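PDB 3H14: aminotransferase, classes I and II from Silicibacter pomeroyi DSS-3, which probably transfers the amino group of L-aspartate to 2-oxoglutarate, giving oxaloacetate and L-glutamate, with pyridoxal 5'-phosphate as cofactor. Local coordinates for residues I96-A110 with I255-Q268. Residues are numbered along the deposited sequence; the frame is centred on the assembly and turned at random. Where two conformers were deposited one is given.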
loop_
_atom_site.group_PDB
_atom_site.type_symbol
_atom_site.label_atom_id
_atom_site.label_comp_id
_atom_site.label_asym_id
_atom_site.label_seq_id
_atom_site.Cartn_x
_atom_site.Cartn_y
_atom_site.Cartn_z
ATOM N N ILE A 96 -1.150 4.606 17.950
ATOM C CA ILE A 96 0.138 4.567 17.297
ATOM C C ILE A 96 0.578 3.113 17.217
ATOM O O ILE A 96 0.523 2.393 18.207
ATOM C CB ILE A 96 1.171 5.358 18.085
ATOM C CG1 ILE A 96 0.689 6.798 18.295
ATOM C CG2 ILE A 96 2.523 5.303 17.369
ATOM C CD1 ILE A 96 0.129 7.511 17.019
ATOM N N THR A 97 1.006 2.676 16.039
ATOM C CA THR A 97 1.332 1.272 15.797
ATOM C C THR A 97 2.769 1.161 15.309
ATOM O O THR A 97 3.343 2.132 14.860
ATOM C CB THR A 97 0.459 0.679 14.671
ATOM O OG1 THR A 97 0.735 1.408 13.476
ATOM C CG2 THR A 97 -1.020 0.798 15.004
ATOM N N PRO A 98 3.342 -0.036 15.373
ATOM C CA PRO A 98 4.657 -0.215 14.755
ATOM C C PRO A 98 4.631 -0.241 13.194
ATOM O O PRO A 98 5.453 -0.898 12.567
ATOM C CB PRO A 98 5.138 -1.545 15.327
ATOM C CG PRO A 98 3.899 -2.262 15.786
ATOM C CD PRO A 98 2.833 -1.248 16.030
ATOM N N GLY A 99 3.747 0.509 12.562
ATOM C CA GLY A 99 3.663 0.458 11.105
ATOM C C GLY A 99 2.375 -0.180 10.676
ATOM O O GLY A 99 1.483 -0.430 11.487
ATOM N N SER A 100 2.262 -0.473 9.395
ATOM C CA SER A 100 1.006 -1.040 8.963
ATOM C C SER A 100 0.863 -2.518 9.293
ATOM O O SER A 100 -0.263 -2.955 9.568
ATOM C CB SER A 100 0.686 -0.698 7.520
ATOM O OG SER A 100 -0.060 0.516 7.542
ATOM N N SER A 101 1.956 -3.272 9.366
ATOM C CA SER A 101 1.908 -4.684 9.772
ATOM C C SER A 101 1.252 -4.782 11.147
ATOM O O SER A 101 0.399 -5.635 11.384
ATOM C CB SER A 101 3.326 -5.286 9.837
ATOM O OG SER A 101 3.325 -6.712 9.981
ATOM N N GLY A 102 1.689 -3.894 12.046
ATOM C CA GLY A 102 1.168 -3.791 13.408
ATOM C C GLY A 102 -0.292 -3.397 13.423
ATOM O O GLY A 102 -1.064 -3.879 14.237
ATOM N N GLY A 103 -0.671 -2.490 12.540
ATOM C CA GLY A 103 -2.059 -2.073 12.442
ATOM C C GLY A 103 -2.924 -3.223 11.979
ATOM O O GLY A 103 -4.013 -3.461 12.516
ATOM N N PHE A 104 -2.462 -3.923 10.947
ATOM C CA PHE A 104 -3.201 -5.111 10.475
ATOM C C PHE A 104 -3.329 -6.188 11.569
ATOM O O PHE A 104 -4.406 -6.767 11.761
ATOM C CB PHE A 104 -2.584 -5.698 9.206
ATOM C CG PHE A 104 -2.675 -4.793 8.022
ATOM C CD1 PHE A 104 -3.895 -4.203 7.668
ATOM C CD2 PHE A 104 -1.545 -4.505 7.261
ATOM C CE1 PHE A 104 -3.966 -3.344 6.583
ATOM C CE2 PHE A 104 -1.625 -3.623 6.154
ATOM C CZ PHE A 104 -2.826 -3.054 5.828
ATOM N N LEU A 105 -2.246 -6.455 12.276
ATOM C CA LEU A 105 -2.280 -7.403 13.375
ATOM C C LEU A 105 -3.312 -7.020 14.420
ATOM O O LEU A 105 -4.050 -7.868 14.930
ATOM C CB LEU A 105 -0.894 -7.512 14.025
ATOM C CG LEU A 105 -0.784 -8.407 15.256
ATOM C CD1 LEU A 105 -1.170 -9.826 14.871
ATOM C CD2 LEU A 105 0.619 -8.376 15.853
ATOM N N LEU A 106 -3.397 -5.736 14.725
ATOM C CA LEU A 106 -4.238 -5.291 15.810
ATOM C C LEU A 106 -5.673 -5.298 15.344
ATOM O O LEU A 106 -6.538 -5.795 16.058
ATOM C CB LEU A 106 -3.826 -3.899 16.272
ATOM C CG LEU A 106 -2.518 -3.810 17.059
ATOM C CD1 LEU A 106 -2.222 -2.309 17.295
ATOM C CD2 LEU A 106 -2.660 -4.632 18.380
ATOM N N ALA A 107 -5.905 -4.808 14.118
ATOM C CA ALA A 107 -7.228 -4.854 13.539
ATOM C C ALA A 107 -7.738 -6.279 13.493
ATOM O O ALA A 107 -8.854 -6.557 13.931
ATOM C CB ALA A 107 -7.246 -4.234 12.194
ATOM N N PHE A 108 -6.962 -7.189 12.919
ATOM C CA PHE A 108 -7.476 -8.522 12.708
ATOM C C PHE A 108 -7.700 -9.233 14.034
ATOM O O PHE A 108 -8.649 -10.021 14.152
ATOM C CB PHE A 108 -6.513 -9.355 11.845
ATOM C CG PHE A 108 -6.312 -8.823 10.458
ATOM C CD1 PHE A 108 -7.219 -7.938 9.885
ATOM C CD2 PHE A 108 -5.238 -9.266 9.681
ATOM C CE1 PHE A 108 -7.028 -7.476 8.606
ATOM C CE2 PHE A 108 -5.049 -8.764 8.398
ATOM C CZ PHE A 108 -5.965 -7.883 7.878
ATOM N N THR A 109 -6.845 -8.951 15.031
ATOM C CA THR A 109 -7.004 -9.582 16.349
ATOM C C THR A 109 -8.273 -9.128 17.075
ATOM O O THR A 109 -8.964 -9.941 17.696
ATOM C CB THR A 109 -5.771 -9.332 17.233
ATOM O OG1 THR A 109 -4.623 -9.874 16.564
ATOM C CG2 THR A 109 -5.958 -9.990 18.627
ATOM N N ALA A 110 -8.546 -7.835 16.998
ATOM C CA ALA A 110 -9.712 -7.219 17.604
ATOM C C ALA A 110 -10.998 -7.714 16.975
ATOM O O ALA A 110 -12.016 -7.901 17.644
ATOM C CB ALA A 110 -9.610 -5.675 17.477
ATOM N N ILE A 255 -5.007 -5.226 23.736
ATOM C CA ILE A 255 -4.306 -6.137 22.868
ATOM C C ILE A 255 -2.879 -5.639 22.694
ATOM O O ILE A 255 -1.927 -6.422 22.809
ATOM C CB ILE A 255 -4.995 -6.268 21.469
ATOM C CG1 ILE A 255 -6.361 -6.960 21.598
ATOM C CG2 ILE A 255 -4.091 -7.045 20.518
ATOM C CD1 ILE A 255 -7.329 -6.695 20.441
ATOM N N ALA A 256 -2.724 -4.350 22.381
ATOM C CA ALA A 256 -1.395 -3.771 22.152
ATOM C C ALA A 256 -0.490 -3.856 23.399
ATOM O O ALA A 256 0.699 -4.153 23.265
ATOM C CB ALA A 256 -1.500 -2.353 21.649
ATOM N N GLN A 257 -1.073 -3.631 24.586
ATOM C CA GLN A 257 -0.368 -3.737 25.881
ATOM C C GLN A 257 0.004 -5.185 26.114
ATOM O O GLN A 257 1.202 -5.527 26.207
ATOM C CB GLN A 257 -1.263 -3.325 27.059
ATOM C CG GLN A 257 -1.492 -1.831 27.254
ATOM C CD GLN A 257 -2.598 -1.472 28.298
ATOM O OE1 GLN A 257 -3.406 -2.324 28.732
ATOM N NE2 GLN A 257 -2.645 -0.178 28.674
ATOM N N ASN A 258 -1.048 -6.023 26.173
ATOM C CA ASN A 258 -0.927 -7.442 26.517
ATOM C C ASN A 258 -0.073 -8.204 25.520
ATOM O O ASN A 258 0.503 -9.206 25.897
ATOM C CB ASN A 258 -2.295 -8.144 26.631
ATOM C CG ASN A 258 -3.141 -7.658 27.797
ATOM O OD1 ASN A 258 -3.032 -6.515 28.259
ATOM N ND2 ASN A 258 -4.014 -8.535 28.274
HETATM N N MSE A 259 0.010 -7.728 24.267
HETATM C CA MSE A 259 0.899 -8.303 23.227
HETATM C C MSE A 259 2.187 -7.502 23.009
HETATM O O MSE A 259 2.969 -7.832 22.115
HETATM C CB MSE A 259 0.199 -8.376 21.854
HETATM C CG MSE A 259 -1.025 -9.290 21.747
HETATM SE SE MSE A 259 -1.632 -9.522 19.866
HETATM C CE MSE A 259 -0.474 -10.945 19.240
ATOM N N PHE A 260 2.375 -6.430 23.788
ATOM C CA PHE A 260 3.502 -5.489 23.628
ATOM C C PHE A 260 3.788 -5.067 22.174
ATOM O O PHE A 260 4.929 -5.136 21.713
ATOM C CB PHE A 260 4.766 -6.048 24.322
ATOM N N ILE A 261 2.751 -4.600 21.464
ATOM C CA ILE A 261 2.875 -4.153 20.069
ATOM C C ILE A 261 2.803 -2.630 19.977
ATOM O O ILE A 261 1.719 -2.027 20.057
ATOM C CB ILE A 261 1.740 -4.705 19.168
ATOM C CG1 ILE A 261 1.699 -6.240 19.192
ATOM C CG2 ILE A 261 1.910 -4.221 17.737
ATOM C CD1 ILE A 261 0.483 -6.806 18.495
ATOM N N CYS A 262 3.946 -1.998 19.797
ATOM C CA CYS A 262 3.978 -0.553 19.763
ATOM C C CYS A 262 5.220 -0.080 19.028
ATOM O O CYS A 262 6.165 -0.848 18.808
ATOM C CB CYS A 262 3.960 -0.010 21.178
ATOM S SG CYS A 262 5.443 -0.421 22.015
ATOM N N ALA A 263 5.180 1.177 18.625
ATOM C CA ALA A 263 6.235 1.752 17.818
ATOM C C ALA A 263 7.433 2.113 18.713
ATOM O O ALA A 263 7.248 2.523 19.862
ATOM C CB ALA A 263 5.723 2.944 17.080
ATOM N N PRO A 264 8.660 1.950 18.188
ATOM C CA PRO A 264 9.831 2.400 18.908
ATOM C C PRO A 264 9.736 3.887 19.230
ATOM O O PRO A 264 9.289 4.665 18.401
ATOM C CB PRO A 264 10.988 2.146 17.933
ATOM C CG PRO A 264 10.414 1.512 16.723
ATOM C CD PRO A 264 8.971 1.346 16.877
ATOM N N HIS A 265 10.143 4.298 20.426
ATOM C CA HIS A 265 10.003 5.715 20.786
ATOM C C HIS A 265 10.821 6.601 19.844
ATOM O O HIS A 265 10.377 7.668 19.479
ATOM C CB HIS A 265 10.390 5.993 22.251
ATOM C CG HIS A 265 10.140 7.416 22.689
ATOM N ND1 HIS A 265 11.147 8.350 22.814
ATOM C CD2 HIS A 265 8.994 8.058 23.023
ATOM C CE1 HIS A 265 10.634 9.503 23.216
ATOM N NE2 HIS A 265 9.329 9.352 23.353
ATOM N N ALA A 266 12.001 6.151 19.431
ATOM C CA ALA A 266 12.825 6.932 18.493
ATOM C C ALA A 266 12.042 7.252 17.218
ATOM O O ALA A 266 12.038 8.389 16.728
ATOM C CB ALA A 266 14.115 6.177 18.160
ATOM N N SER A 267 11.379 6.245 16.673
ATOM C CA SER A 267 10.545 6.424 15.494
ATOM C C SER A 267 9.363 7.361 15.726
ATOM O O SER A 267 8.996 8.102 14.842
ATOM C CB SER A 267 10.032 5.069 15.017
ATOM O OG SER A 267 11.120 4.253 14.650
ATOM N N GLN A 268 8.771 7.330 16.917
ATOM C CA GLN A 268 7.660 8.225 17.254
ATOM C C GLN A 268 8.040 9.708 17.335
ATOM O O GLN A 268 7.247 10.574 16.916
ATOM C CB GLN A 268 7.009 7.819 18.584
ATOM C CG GLN A 268 6.272 6.511 18.534
ATOM C CD GLN A 268 5.394 6.275 19.738
ATOM O OE1 GLN A 268 4.424 6.983 19.943
ATOM N NE2 GLN A 268 5.688 5.220 20.494
HETATM O O HOH W 1 2.795 2.675 19.959
#
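At one edge of the seven-stranded sheet, the strand-to-helix turn after strand 94-97 packs against the linker between helices 249-258 and 265-274, with P98 and A263 side by side. Helix 249-258 ends in a Schellman motif at F260, and I261 then turns back over helix 100-111. A chi1 of -58° sets I261 CG1 beside the backbone N and leaves CG2 anti to it, against the P98 ring. There I261 CG2 lies 3.4 Å from P98 CG, tighter than usual van der Waals contact. On the other branch, I261 CD1 touches L106 CD2 (3.8 Å) and also reaches L105 CG. L106 CD2 also meets I255 CG2 at 3.5 Å, the two side chains running past each other in opposite senses, while I255 CD1 rests 3.7 Å from A110 CA. No direct hydrogen bond joins the segments; a water spans them, donating to I96 O and accepting from A263 N (3.1 Å). Beside it, the Q268 amide is held at both ends: Q268 NE2 reaches A263 O at 3.2 Å from above the carbonyl plane, and OE1 accepts from L70 N. This amide also lies against I96, whose CG2 is 3.6 Å from Q268 OE1. With an alanine in place of Q268, A263 O and L70 N would probably lose these partners and a gap would open beside I96. Apolar packing on helix 100-111 thus gives way to the water and the Q268 amide at the end of strand 94-97, the edge strand of the mixed, mostly parallel sheet that characterises the large domain of aminotransferases of this family.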